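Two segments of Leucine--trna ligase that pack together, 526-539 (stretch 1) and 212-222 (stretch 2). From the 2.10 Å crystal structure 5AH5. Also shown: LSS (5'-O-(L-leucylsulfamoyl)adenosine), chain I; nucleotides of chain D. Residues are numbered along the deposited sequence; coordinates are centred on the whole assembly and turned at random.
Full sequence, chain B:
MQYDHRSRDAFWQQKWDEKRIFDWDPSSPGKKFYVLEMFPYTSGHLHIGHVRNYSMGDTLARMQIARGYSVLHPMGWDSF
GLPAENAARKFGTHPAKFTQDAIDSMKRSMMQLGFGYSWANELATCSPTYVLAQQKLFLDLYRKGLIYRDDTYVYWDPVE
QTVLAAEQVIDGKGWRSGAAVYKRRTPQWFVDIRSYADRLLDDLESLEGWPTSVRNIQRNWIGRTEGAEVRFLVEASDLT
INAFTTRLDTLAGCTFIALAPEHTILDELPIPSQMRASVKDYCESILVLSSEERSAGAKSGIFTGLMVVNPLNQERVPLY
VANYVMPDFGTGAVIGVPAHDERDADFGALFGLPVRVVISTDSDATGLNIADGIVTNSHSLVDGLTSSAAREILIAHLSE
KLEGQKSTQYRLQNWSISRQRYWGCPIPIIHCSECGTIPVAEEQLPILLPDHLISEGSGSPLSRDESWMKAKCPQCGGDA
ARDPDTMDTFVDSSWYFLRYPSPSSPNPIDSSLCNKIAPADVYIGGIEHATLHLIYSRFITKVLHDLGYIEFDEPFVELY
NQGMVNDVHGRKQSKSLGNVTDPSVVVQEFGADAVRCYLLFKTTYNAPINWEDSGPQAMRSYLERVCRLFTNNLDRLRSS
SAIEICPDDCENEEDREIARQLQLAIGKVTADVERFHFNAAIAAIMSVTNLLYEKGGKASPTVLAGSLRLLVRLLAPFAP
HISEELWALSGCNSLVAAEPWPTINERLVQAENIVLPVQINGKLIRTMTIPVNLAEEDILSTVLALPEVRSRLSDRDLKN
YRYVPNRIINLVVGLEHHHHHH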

ATOM      1  N   GLY B 526      -0.959  -4.617   0.552  1.00 27.16           N
ATOM      2  CA  GLY B 526      -1.548  -4.908   1.848  1.00 25.35           C
ATOM      3  C   GLY B 526      -1.445  -3.771   2.838  1.00 26.69           C
ATOM      4  O   GLY B 526      -0.511  -2.967   2.823  1.00 26.86           O
ATOM      5  N   ILE B 527      -2.447  -3.721   3.707  1.00 29.21           N
ATOM      6  CA  ILE B 527      -2.572  -2.726   4.731  1.00 30.22           C
ATOM      7  C   ILE B 527      -1.549  -2.936   5.817  1.00 26.07           C
ATOM      8  O   ILE B 527      -1.241  -1.999   6.572  1.00 25.62           O
ATOM      9  CB  ILE B 527      -4.022  -2.749   5.355  1.00 30.87           C
ATOM     10  CG1 ILE B 527      -4.252  -1.494   6.191  1.00 34.67           C
ATOM     11  CG2 ILE B 527      -4.262  -3.996   6.217  1.00 29.23           C
ATOM     12  CD1 ILE B 527      -5.712  -1.110   6.318  1.00 40.90           C
ATOM     13  N   GLU B 528      -1.020  -4.142   5.941  1.00 29.05           N
ATOM     14  CA  GLU B 528       0.150  -4.311   6.843  1.00 35.21           C
ATOM     15  C   GLU B 528       1.314  -3.276   6.679  1.00 35.65           C
ATOM     16  O   GLU B 528       2.019  -2.995   7.648  1.00 38.54           O
ATOM     17  CB  GLU B 528       0.687  -5.746   6.822  1.00 33.78           C
ATOM     18  CG  GLU B 528       1.442  -6.110   5.574  1.00 34.56           C
ATOM     19  CD  GLU B 528       0.547  -6.519   4.424  1.00 39.28           C
ATOM     20  OE1 GLU B 528      -0.726  -6.335   4.543  1.00 35.54           O
ATOM     21  OE2 GLU B 528       1.128  -7.036   3.416  1.00 33.10           O
ATOM     22  N   HIS B 529       1.451  -2.659   5.505  1.00 30.24           N
ATOM     23  CA  HIS B 529       2.487  -1.635   5.276  1.00 29.80           C
ATOM     24  C   HIS B 529       2.134  -0.212   5.649  1.00 31.34           C
ATOM     25  O   HIS B 529       2.908   0.714   5.406  1.00 28.23           O
ATOM     26  CB  HIS B 529       3.022  -1.723   3.861  1.00 28.82           C
ATOM     27  CG  HIS B 529       3.940  -2.874   3.665  1.00 30.96           C
ATOM     28  ND1 HIS B 529       5.175  -2.957   4.305  1.00 27.64           N
ATOM     29  CD2 HIS B 529       3.774  -4.036   2.997  1.00 28.10           C
ATOM     30  CE1 HIS B 529       5.740  -4.105   3.987  1.00 27.34           C
ATOM     31  NE2 HIS B 529       4.909  -4.789   3.220  1.00 29.65           N
ATOM     32  N   ALA B 530       0.983  -0.028   6.290  1.00 33.01           N
ATOM     33  CA  ALA B 530       0.493   1.299   6.617  1.00 32.01           C
ATOM     34  C   ALA B 530       1.474   2.156   7.378  1.00 30.82           C
ATOM     35  O   ALA B 530       1.586   3.374   7.134  1.00 31.57           O
ATOM     36  CB  ALA B 530      -0.820   1.179   7.389  1.00 35.60           C
ATOM     37  N   THR B 531       2.181   1.575   8.340  1.00 32.74           N
ATOM     38  CA  THR B 531       3.200   2.374   9.016  1.00 32.69           C
ATOM     39  C   THR B 531       4.583   1.726   8.859  1.00 34.94           C
ATOM     40  O   THR B 531       5.425   1.937   9.720  1.00 34.28           O
ATOM     41  CB  THR B 531       2.905   2.615  10.495  1.00 32.01           C
ATOM     42  OG1 THR B 531       2.862   1.363  11.148  1.00 29.70           O
ATOM     43  CG2 THR B 531       1.589   3.366  10.672  1.00 38.38           C
ATOM     44  N   LEU B 532       4.793   0.980   7.759  1.00 31.07           N
ATOM     45  CA  LEU B 532       6.137   0.647   7.244  1.00 30.45           C
ATOM     46  C   LEU B 532       6.329   1.321   5.888  1.00 25.76           C
ATOM     47  O   LEU B 532       6.557   2.487   5.856  1.00 26.95           O
ATOM     48  CB  LEU B 532       6.369  -0.872   7.193  1.00 29.63           C
ATOM     49  CG  LEU B 532       6.512  -1.515   8.592  1.00 33.29           C
ATOM     50  CD1 LEU B 532       6.011  -2.932   8.658  1.00 34.73           C
ATOM     51  CD2 LEU B 532       7.935  -1.467   9.082  1.00 34.34           C
ATOM     52  N   HIS B 533       6.225   0.602   4.777  1.00 23.87           N
ATOM     53  CA  HIS B 533       6.585   1.124   3.470  1.00 24.06           C
ATOM     54  C   HIS B 533       5.747   2.357   3.058  1.00 25.90           C
ATOM     55  O   HIS B 533       6.287   3.298   2.458  1.00 27.58           O
ATOM     56  CB  HIS B 533       6.536   0.003   2.443  1.00 24.55           C
ATOM     57  CG  HIS B 533       6.363   0.459   1.014  1.00 27.38           C
ATOM     58  ND1 HIS B 533       7.377   1.037   0.287  1.00 27.66           N
ATOM     59  CD2 HIS B 533       5.318   0.320   0.148  1.00 30.17           C
ATOM     60  CE1 HIS B 533       6.951   1.291  -0.946  1.00 29.28           C
ATOM     61  NE2 HIS B 533       5.697   0.889  -1.050  1.00 28.40           N
ATOM     62  N   LEU B 534       4.459   2.410   3.449  1.00 24.66           N
ATOM     63  CA  LEU B 534       3.588   3.527   3.071  1.00 25.63           C
ATOM     64  C   LEU B 534       3.938   4.781   3.841  1.00 25.60           C
ATOM     65  O   LEU B 534       3.636   5.856   3.389  1.00 30.35           O
ATOM     66  CB  LEU B 534       2.077   3.142   3.269  1.00 27.75           C
ATOM     67  CG  LEU B 534       1.566   2.007   2.355  1.00 27.70           C
ATOM     68  CD1 LEU B 534       0.196   1.444   2.716  1.00 31.27           C
ATOM     69  CD2 LEU B 534       1.608   2.461   0.884  1.00 26.15           C
ATOM     70  N   ILE B 535       4.562   4.694   5.022  1.00 26.00           N
ATOM     71  CA  ILE B 535       5.119   5.924   5.617  1.00 29.80           C
ATOM     72  C   ILE B 535       6.419   6.285   4.930  1.00 28.68           C
ATOM     73  O   ILE B 535       6.609   7.404   4.528  1.00 32.26           O
ATOM     74  CB  ILE B 535       5.471   5.759   7.092  1.00 36.45           C
ATOM     75  CG1 ILE B 535       4.205   5.725   7.920  1.00 42.74           C
ATOM     76  CG2 ILE B 535       6.347   6.934   7.578  1.00 42.85           C
ATOM     77  CD1 ILE B 535       3.584   7.083   8.158  1.00 46.86           C
ATOM     78  N   TYR B 536       7.365   5.341   4.895  1.00 29.27           N
ATOM     79  CA  TYR B 536       8.715   5.674   4.381  1.00 28.54           C
ATOM     80  C   TYR B 536       8.729   6.212   2.923  1.00 27.78           C
ATOM     81  O   TYR B 536       9.420   7.157   2.620  1.00 28.83           O
ATOM     82  CB  TYR B 536       9.590   4.437   4.457  1.00 29.42           C
ATOM     83  CG  TYR B 536       9.874   3.884   5.847  1.00 25.82           C
ATOM     84  CD1 TYR B 536      10.264   4.702   6.897  1.00 29.72           C
ATOM     85  CD2 TYR B 536       9.757   2.551   6.085  1.00 27.30           C
ATOM     86  CE1 TYR B 536      10.509   4.174   8.180  1.00 30.92           C
ATOM     87  CE2 TYR B 536      10.057   1.993   7.328  1.00 29.80           C
ATOM     88  CZ  TYR B 536      10.424   2.802   8.366  1.00 29.82           C
ATOM     89  OH  TYR B 536      10.664   2.189   9.554  1.00 33.01           O
ATOM     90  N   SER B 537       8.004   5.534   2.029  1.00 31.55           N
ATOM     91  CA  SER B 537       7.810   5.936   0.620  1.00 30.96           C
ATOM     92  C   SER B 537       7.238   7.353   0.476  1.00 33.08           C
ATOM     93  O   SER B 537       7.687   8.134  -0.393  1.00 27.73           O
ATOM     94  CB  SER B 537       6.888   4.918  -0.091  1.00 34.84           C
ATOM     95  OG  SER B 537       5.583   4.911   0.490  1.00 31.38           O
ATOM     96  N   ARG B 538       6.256   7.712   1.315  1.00 30.60           N
ATOM     97  CA  ARG B 538       5.769   9.082   1.255  1.00 31.60           C
ATOM     98  C   ARG B 538       6.878  10.028   1.722  1.00 31.69           C
ATOM     99  O   ARG B 538       7.091  11.080   1.123  1.00 29.53           O
ATOM    100  CB  ARG B 538       4.492   9.282   2.066  1.00 29.77           C
ATOM    101  CG  ARG B 538       3.309   8.462   1.558  1.00 30.00           C
ATOM    102  CD  ARG B 538       2.104   8.659   2.499  1.00 32.18           C
ATOM    103  NE  ARG B 538       1.779  10.096   2.488  1.00 31.83           N
ATOM    104  CZ  ARG B 538       1.628  10.896   3.546  1.00 33.45           C
ATOM    105  NH1 ARG B 538       1.626  10.441   4.797  1.00 35.65           N
ATOM    106  NH2 ARG B 538       1.417  12.190   3.327  1.00 36.39           N
ATOM    107  N   PHE B 539       7.598   9.647   2.770  1.00 30.40           N
ATOM    108  CA  PHE B 539       8.667  10.502   3.286  1.00 31.54           C
ATOM    109  C   PHE B 539       9.787  10.720   2.236  1.00 30.76           C
ATOM    110  O   PHE B 539      10.222  11.842   1.973  1.00 29.60           O
ATOM    111  CB  PHE B 539       9.236   9.907   4.586  1.00 35.58           C
ATOM    112  CG  PHE B 539      10.567  10.478   4.991  1.00 34.69           C
ATOM    113  CD1 PHE B 539      10.742  11.843   5.126  1.00 36.50           C
ATOM    114  CD2 PHE B 539      11.645   9.641   5.250  1.00 39.89           C
ATOM    115  CE1 PHE B 539      11.960  12.383   5.519  1.00 40.18           C
ATOM    116  CE2 PHE B 539      12.884  10.170   5.621  1.00 39.67           C
ATOM    117  CZ  PHE B 539      13.036  11.543   5.761  1.00 37.36           C
TER
HETATM  118  C1  LSS I1818       6.267  -7.209   0.772  1.00 26.69           C
HETATM  119  N1  LSS I1818      -3.180 -12.365   0.839  1.00 26.41           N
HETATM  120  O1  LSS I1818       5.396  -7.044   1.598  1.00 28.41           O
HETATM  121  S1  LSS I1818       5.566  -9.533   0.339  1.00 26.30           S
HETATM  122  C2  LSS I1818      -3.206 -11.204   0.189  1.00 29.83           C
HETATM  123  N2  LSS I1818       6.447  -8.346   0.124  1.00 25.39           N
HETATM  124  O2  LSS I1818       0.160  -7.695   1.051  1.00 28.72           O
HETATM  125  N3  LSS I1818      -2.089 -10.513  -0.126  1.00 30.16           N
HETATM  126  O3  LSS I1818       1.026  -6.280  -1.152  1.00 27.32           O
HETATM  127  C4  LSS I1818      -0.889 -11.031   0.231  1.00 29.75           C
HETATM  128  N4  LSS I1818       8.429  -6.523  -0.275  1.00 23.97           N
HETATM  129  O4  LSS I1818       1.667  -9.482  -1.615  1.00 25.84           O
HETATM  130  C5  LSS I1818      -0.807 -12.193   0.987  1.00 30.17           C
HETATM  131  O5  LSS I1818       4.090  -9.135  -0.121  1.00 29.97           O
HETATM  132  C6  LSS I1818      -1.979 -12.853   1.314  1.00 31.26           C
HETATM  133  N6  LSS I1818      -1.900 -14.023   2.000  1.00 27.78           N
HETATM  134  C7  LSS I1818       7.342  -3.607  -0.372  1.00 20.27           C
HETATM  135  N7  LSS I1818       0.506 -12.432   1.238  1.00 32.34           N
HETATM  136  C8  LSS I1818       1.229 -11.411   0.700  1.00 30.58           C
HETATM  137  C9  LSS I1818       6.532  -4.886  -0.145  1.00 22.91           C
HETATM  138  N9  LSS I1818       0.364 -10.579   0.062  1.00 30.27           N
HETATM  139  CA  LSS I1818       7.234  -6.095   0.499  1.00 26.07           C
HETATM  140  C10 LSS I1818       7.659  -2.972   0.991  1.00 24.17           C
HETATM  141  C11 LSS I1818       6.530  -2.681  -1.347  1.00 20.24           C
HETATM  142  O1A LSS I1818       5.373 -10.066   1.695  1.00 25.13           O
HETATM  143  C21 LSS I1818       0.669  -9.337  -0.619  1.00 25.88           C
HETATM  144  C22 LSS I1818       1.186  -8.297   0.314  1.00 26.36           C
HETATM  145  C23 LSS I1818       1.895  -7.321  -0.627  1.00 27.04           C
HETATM  146  C24 LSS I1818       2.389  -8.270  -1.699  1.00 25.13           C
HETATM  147  C25 LSS I1818       3.828  -8.731  -1.462  1.00 27.58           C
HETATM  148  O2A LSS I1818       5.892 -10.624  -0.553  1.00 20.07           O
ATOM    149  P     C D   4     -12.524   9.815  15.097  1.00 73.93           P
ATOM    150  OP1   C D   4     -13.064  11.036  14.443  1.00 80.41           O
ATOM    151  OP2   C D   4     -13.248   9.158  16.212  1.00 72.71           O
ATOM    152  O5'   C D   4     -12.394   8.618  14.050  1.00 65.16           O
ATOM    153  C5'   C D   4     -11.570   8.767  12.884  1.00 60.59           C
ATOM    154  C4'   C D   4     -11.164   7.417  12.342  1.00 61.08           C
ATOM    155  O4'   C D   4     -10.585   6.562  13.370  1.00 49.45           O
ATOM    156  C3'   C D   4     -12.292   6.564  11.803  1.00 57.18           C
ATOM    157  O3'   C D   4     -12.729   7.052  10.551  1.00 65.36           O
ATOM    158  C2'   C D   4     -11.605   5.215  11.709  1.00 56.50           C
ATOM    159  O2'   C D   4     -10.772   5.078  10.571  1.00 57.04           O
ATOM    160  C1'   C D   4     -10.846   5.204  13.036  1.00 51.93           C
ATOM    161  N1    C D   4     -11.597   4.568  14.135  1.00 47.38           N
ATOM    162  C2    C D   4     -11.802   3.191  14.075  1.00 45.12           C
ATOM    163  O2    C D   4     -11.377   2.562  13.094  1.00 48.87           O
ATOM    164  N3    C D   4     -12.458   2.573  15.085  1.00 52.10           N
ATOM    165  C4    C D   4     -12.909   3.284  16.121  1.00 48.21           C
ATOM    166  N4    C D   4     -13.544   2.627  17.096  1.00 55.94           N
ATOM    167  C5    C D   4     -12.723   4.694  16.207  1.00 47.70           C
ATOM    168  C6    C D   4     -12.060   5.289  15.206  1.00 50.94           C
ATOM    169  P     C D   3     -11.445  11.008  20.748  1.00 92.37           P
ATOM    170  OP1   C D   3     -11.805  12.396  20.359  1.00 94.84           O
ATOM    171  OP2   C D   3     -12.457  10.109  21.371  1.00 85.74           O
ATOM    172  O5'   C D   3     -10.863  10.277  19.461  1.00 97.10           O
ATOM    173  C5'   C D   3     -10.046  11.007  18.529  1.00 92.00           C
ATOM    174  C4'   C D   3      -9.422  10.073  17.521  1.00 87.82           C
ATOM    175  O4'   C D   3      -8.774   8.949  18.189  1.00 87.84           O
ATOM    176  C3'   C D   3     -10.356   9.357  16.561  1.00 82.93           C
ATOM    177  O3'   C D   3     -10.995  10.142  15.553  1.00 82.03           O
ATOM    178  C2'   C D   3      -9.403   8.317  16.007  1.00 76.75           C
ATOM    179  O2'   C D   3      -8.419   8.893  15.178  1.00 83.47           O
ATOM    180  C1'   C D   3      -8.735   7.838  17.298  1.00 76.74           C
ATOM    181  N1    C D   3      -9.419   6.677  17.915  1.00 66.58           N
ATOM    182  C2    C D   3      -9.273   5.423  17.307  1.00 67.75           C
ATOM    183  O2    C D   3      -8.571   5.329  16.281  1.00 65.45           O
ATOM    184  N3    C D   3      -9.886   4.344  17.857  1.00 64.16           N
ATOM    185  C4    C D   3     -10.645   4.490  18.947  1.00 53.59           C
ATOM    186  C5    C D   3     -10.824   5.757  19.575  1.00 62.98           C
ATOM    187  C6    C D   3     -10.200   6.814  19.031  1.00 60.78           C
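Stretch 2 212-222: TSVRNIQRNWI

Stretch 2 is helical throughout, its turns tied by regular backbone hydrogen bonds such as that from Gln218 N to Val214 O (3.0 Å). It lies across a less regular surface. After Gly526, stretch 1 runs into a short 3-10 segment, passes through a type I turn from His529 to Leu532, and enters a helix at His533 with Leu532 as its N-cap. The two helices cross at -78°, nearly perpendicular, and their axes come no closer than 11.2 Å. That is wide for directly packed helices; the closest backbone approach comes instead at the turn, where the CA atoms of Ala530 and Val214 stand 5.8 Å apart and those of Thr531 and Gln218 6.2 Å, while the helix reaches stretch 2 through side chains and the carbonyl of Leu534.

Ala530 shows why a small residue suits such a close approach. Its CB points toward the helix and touches two branched side chains, lying 4.0 Å from Ile217 CG2 and 4.4 Å from Val214 CG1. A methyl group is enough to fill the space between them while the backbones remain near each other. Earlier in the stretch, Ile527 reaches across with its extended t,t side chain, bringing CD1 to 3.8 Å from Val214 CG2, 4.4 Å from Ile217 CD1 and 4.1 Å from Ser213 OG. Val214 is thus a bump gripped by stretch 1: its CG1 also meets Leu534 CD1 at 4.3 Å, so one compact, branched residue serves the 3-10 segment, the turn and the first turn of the following helix.

Next to Ala530 in stretch 1, Thr531 packs against Ile217 and Trp221, which lie one turn apart on the helix of stretch 2. Its CG2 lies 3.8 Å from Ile217 CG2 and 3.5 Å from Trp221 CB, while its CB sits over the face of the indole, 4.0 Å from the centroid of the five-membered ring and 20° off the ring normal. This is a CH-pi contact, and the flat, broad tryptophan offers a suitable surface for it.

The most deeply engaged knob is Gln218, which loses 102 Å² to stretch 1, more than any other residue here. Its CA-to-CB bond points sideways, but the long side chain brings its amide to the place where the turn gives way to the helix. Both ends of that amide are used. Gln218 NE2 donates to Ala530 O at 3.0 Å and, more weakly, to Leu534 O at 3.1 Å; Gln218 OE1 accepts from Arg538 NH1 at 2.8 Å, approaching the guanidinium at its edge, near its plane. Glutamine suits the site because one terminal group supplies both a donor for backbone carbonyls and an acceptor for an arginine. Ile535 packs apolar bulk against this polar group, its CD1 lying 3.5 Å from Gln218 CD.

Residues directed elsewhere complete the picture. His529 points away from stretch 2, and its NE2 donates to O1 of the leucyl-sulfamoyl adenosine at 2.8 Å. The turn therefore has stretch 2 packed against it while also contributing to the ligand site.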

ATOM      1  N   THR B 212      -9.540   5.776   4.229  1.00 37.65           N
ATOM      2  CA  THR B 212      -9.514   6.639   5.381  1.00 38.06           C
ATOM      3  C   THR B 212      -8.905   5.844   6.549  1.00 33.36           C
ATOM      4  O   THR B 212      -8.304   6.413   7.430  1.00 35.41           O
ATOM      5  CB  THR B 212     -10.931   7.143   5.788  1.00 42.27           C
ATOM      6  OG1 THR B 212     -11.693   6.031   6.205  1.00 51.00           O
ATOM      7  CG2 THR B 212     -11.657   7.821   4.635  1.00 43.03           C
ATOM      8  N   SER B 213      -9.058   4.541   6.538  1.00 30.63           N
ATOM      9  CA  SER B 213      -8.431   3.695   7.520  1.00 38.70           C
ATOM     10  C   SER B 213      -6.879   3.789   7.525  1.00 38.73           C
ATOM     11  O   SER B 213      -6.275   3.950   8.582  1.00 37.30           O
ATOM     12  CB  SER B 213      -8.841   2.251   7.254  1.00 46.61           C
ATOM     13  OG  SER B 213      -8.548   1.882   5.896  1.00 47.96           O
ATOM     14  N   VAL B 214      -6.254   3.668   6.351  1.00 38.46           N
ATOM     15  CA  VAL B 214      -4.784   3.785   6.196  1.00 36.17           C
ATOM     16  C   VAL B 214      -4.344   5.192   6.621  1.00 35.14           C
ATOM     17  O   VAL B 214      -3.395   5.375   7.421  1.00 35.73           O
ATOM     18  CB  VAL B 214      -4.355   3.443   4.772  1.00 33.70           C
ATOM     19  CG1 VAL B 214      -2.895   3.764   4.537  1.00 36.01           C
ATOM     20  CG2 VAL B 214      -4.595   1.980   4.491  1.00 35.33           C
ATOM     21  N   ARG B 215      -5.093   6.181   6.194  1.00 33.00           N
ATOM     22  CA  ARG B 215      -4.792   7.569   6.580  1.00 37.86           C
ATOM     23  C   ARG B 215      -4.806   7.849   8.090  1.00 40.67           C
ATOM     24  O   ARG B 215      -3.885   8.512   8.619  1.00 37.89           O
ATOM     25  CB  ARG B 215      -5.713   8.542   5.863  1.00 38.98           C
ATOM     26  CG  ARG B 215      -5.391   8.623   4.385  1.00 42.68           C
ATOM     27  CD  ARG B 215      -6.122   9.752   3.739  1.00 41.58           C
ATOM     28  NE  ARG B 215      -7.469   9.330   3.410  1.00 48.74           N
ATOM     29  CZ  ARG B 215      -8.462  10.156   3.087  1.00 52.44           C
ATOM     30  NH1 ARG B 215      -8.271  11.486   3.052  1.00 45.96           N
ATOM     31  NH2 ARG B 215      -9.650   9.631   2.772  1.00 48.65           N
ATOM     32  N   ASN B 216      -5.842   7.342   8.752  1.00 37.09           N
ATOM     33  CA  ASN B 216      -5.998   7.471  10.178  1.00 36.06           C
ATOM     34  C   ASN B 216      -4.906   6.651  10.899  1.00 35.52           C
ATOM     35  O   ASN B 216      -4.414   7.067  11.882  1.00 34.66           O
ATOM     36  CB  ASN B 216      -7.390   6.976  10.638  1.00 36.47           C
ATOM     37  CG  ASN B 216      -7.571   7.076  12.160  1.00 35.90           C
ATOM     38  OD1 ASN B 216      -7.629   8.169  12.703  1.00 39.93           O
ATOM     39  ND2 ASN B 216      -7.568   5.964  12.837  1.00 36.05           N
ATOM     40  N   ILE B 217      -4.560   5.478  10.415  1.00 36.85           N
ATOM     41  CA  ILE B 217      -3.444   4.716  11.023  1.00 35.99           C
ATOM     42  C   ILE B 217      -2.123   5.526  10.977  1.00 35.24           C
ATOM     43  O   ILE B 217      -1.367   5.591  11.988  1.00 33.88           O
ATOM     44  CB  ILE B 217      -3.330   3.328  10.393  1.00 36.54           C
ATOM     45  CG1 ILE B 217      -4.533   2.469  10.807  1.00 35.68           C
ATOM     46  CG2 ILE B 217      -2.081   2.600  10.867  1.00 40.08           C
ATOM     47  CD1 ILE B 217      -4.693   1.215   9.966  1.00 36.29           C
ATOM     48  N   GLN B 218      -1.896   6.233   9.869  1.00 37.36           N
ATOM     49  CA  GLN B 218      -0.713   7.082   9.769  1.00 39.01           C
ATOM     50  C   GLN B 218      -0.776   8.298  10.685  1.00 41.85           C
ATOM     51  O   GLN B 218       0.236   8.727  11.228  1.00 38.03           O
ATOM     52  CB  GLN B 218      -0.419   7.489   8.320  1.00 36.13           C
ATOM     53  CG  GLN B 218       0.050   6.322   7.433  1.00 34.03           C
ATOM     54  CD  GLN B 218       0.765   6.750   6.140  1.00 31.76           C
ATOM     55  OE1 GLN B 218       0.849   7.936   5.794  1.00 34.01           O
ATOM     56  NE2 GLN B 218       1.281   5.763   5.422  1.00 35.02           N
ATOM     57  N   ARG B 219      -1.955   8.885  10.826  1.00 41.68           N
ATOM     58  CA  ARG B 219      -2.180  10.036  11.720  1.00 41.55           C
ATOM     59  C   ARG B 219      -1.786   9.687  13.163  1.00 37.51           C
ATOM     60  O   ARG B 219      -1.105  10.453  13.836  1.00 38.27           O
ATOM     61  CB  ARG B 219      -3.676  10.447  11.616  1.00 48.19           C
ATOM     62  CG  ARG B 219      -4.169  11.606  12.468  1.00 55.06           C
ATOM     63  CD  ARG B 219      -5.504  12.205  11.951  1.00 58.97           C
ATOM     64  NE  ARG B 219      -5.352  12.997  10.698  1.00 65.67           N
ATOM     65  CZ  ARG B 219      -5.765  12.652   9.458  1.00 67.35           C
ATOM     66  NH1 ARG B 219      -6.426  11.503   9.205  1.00 70.10           N
ATOM     67  NH2 ARG B 219      -5.533  13.485   8.435  1.00 61.67           N
ATOM     68  N   ASN B 220      -2.195   8.511  13.610  1.00 35.62           N
ATOM     69  CA  ASN B 220      -1.877   8.028  14.938  1.00 37.91           C
ATOM     70  C   ASN B 220      -0.410   7.622  15.084  1.00 42.12           C
ATOM     71  O   ASN B 220       0.114   7.687  16.186  1.00 40.27           O
ATOM     72  CB  ASN B 220      -2.681   6.773  15.266  1.00 38.24           C
ATOM     73  CG  ASN B 220      -4.188   7.023  15.404  1.00 39.34           C
ATOM     74  OD1 ASN B 220      -4.653   8.149  15.560  1.00 40.50           O
ATOM     75  ND2 ASN B 220      -4.947   5.944  15.340  1.00 37.23           N
ATOM     76  N   TRP B 221       0.219   7.119  14.015  1.00 39.40           N
ATOM     77  CA  TRP B 221       1.655   6.788  14.069  1.00 37.63           C
ATOM     78  C   TRP B 221       2.515   8.037  14.244  1.00 41.56           C
ATOM     79  O   TRP B 221       3.411   8.074  15.090  1.00 40.86           O
ATOM     80  CB  TRP B 221       2.098   6.015  12.846  1.00 36.65           C
ATOM     81  CG  TRP B 221       3.456   5.491  12.995  1.00 34.65           C
ATOM     82  CD1 TRP B 221       4.608   6.027  12.482  1.00 33.48           C
ATOM     83  CD2 TRP B 221       3.838   4.332  13.737  1.00 32.98           C
ATOM     84  NE1 TRP B 221       5.686   5.252  12.861  1.00 33.35           N
ATOM     85  CE2 TRP B 221       5.235   4.203  13.618  1.00 31.84           C
ATOM     86  CE3 TRP B 221       3.127   3.362  14.468  1.00 30.04           C
ATOM     87  CZ2 TRP B 221       5.935   3.170  14.238  1.00 34.59           C
ATOM     88  CZ3 TRP B 221       3.810   2.346  15.072  1.00 29.68           C
ATOM     89  CH2 TRP B 221       5.209   2.240  14.960  1.00 33.80           C
ATOM     90  N   ILE B 222       2.231   9.061  13.450  1.00 41.44           N
ATOM     91  CA  ILE B 222       2.999  10.301  13.520  1.00 43.64           C
ATOM     92  C   ILE B 222       2.775  10.985  14.871  1.00 48.28           C
ATOM     93  O   ILE B 222       3.739  11.357  15.552  1.00 44.72           O
ATOM     94  CB  ILE B 222       2.653  11.224  12.362  1.00 43.19           C
ATOM     95  CG1 ILE B 222       3.081  10.570  11.026  1.00 41.61           C
ATOM     96  CG2 ILE B 222       3.255  12.608  12.573  1.00 40.60           C
ATOM     97  CD1 ILE B 222       2.364  11.159   9.827  1.00 40.84           C
TER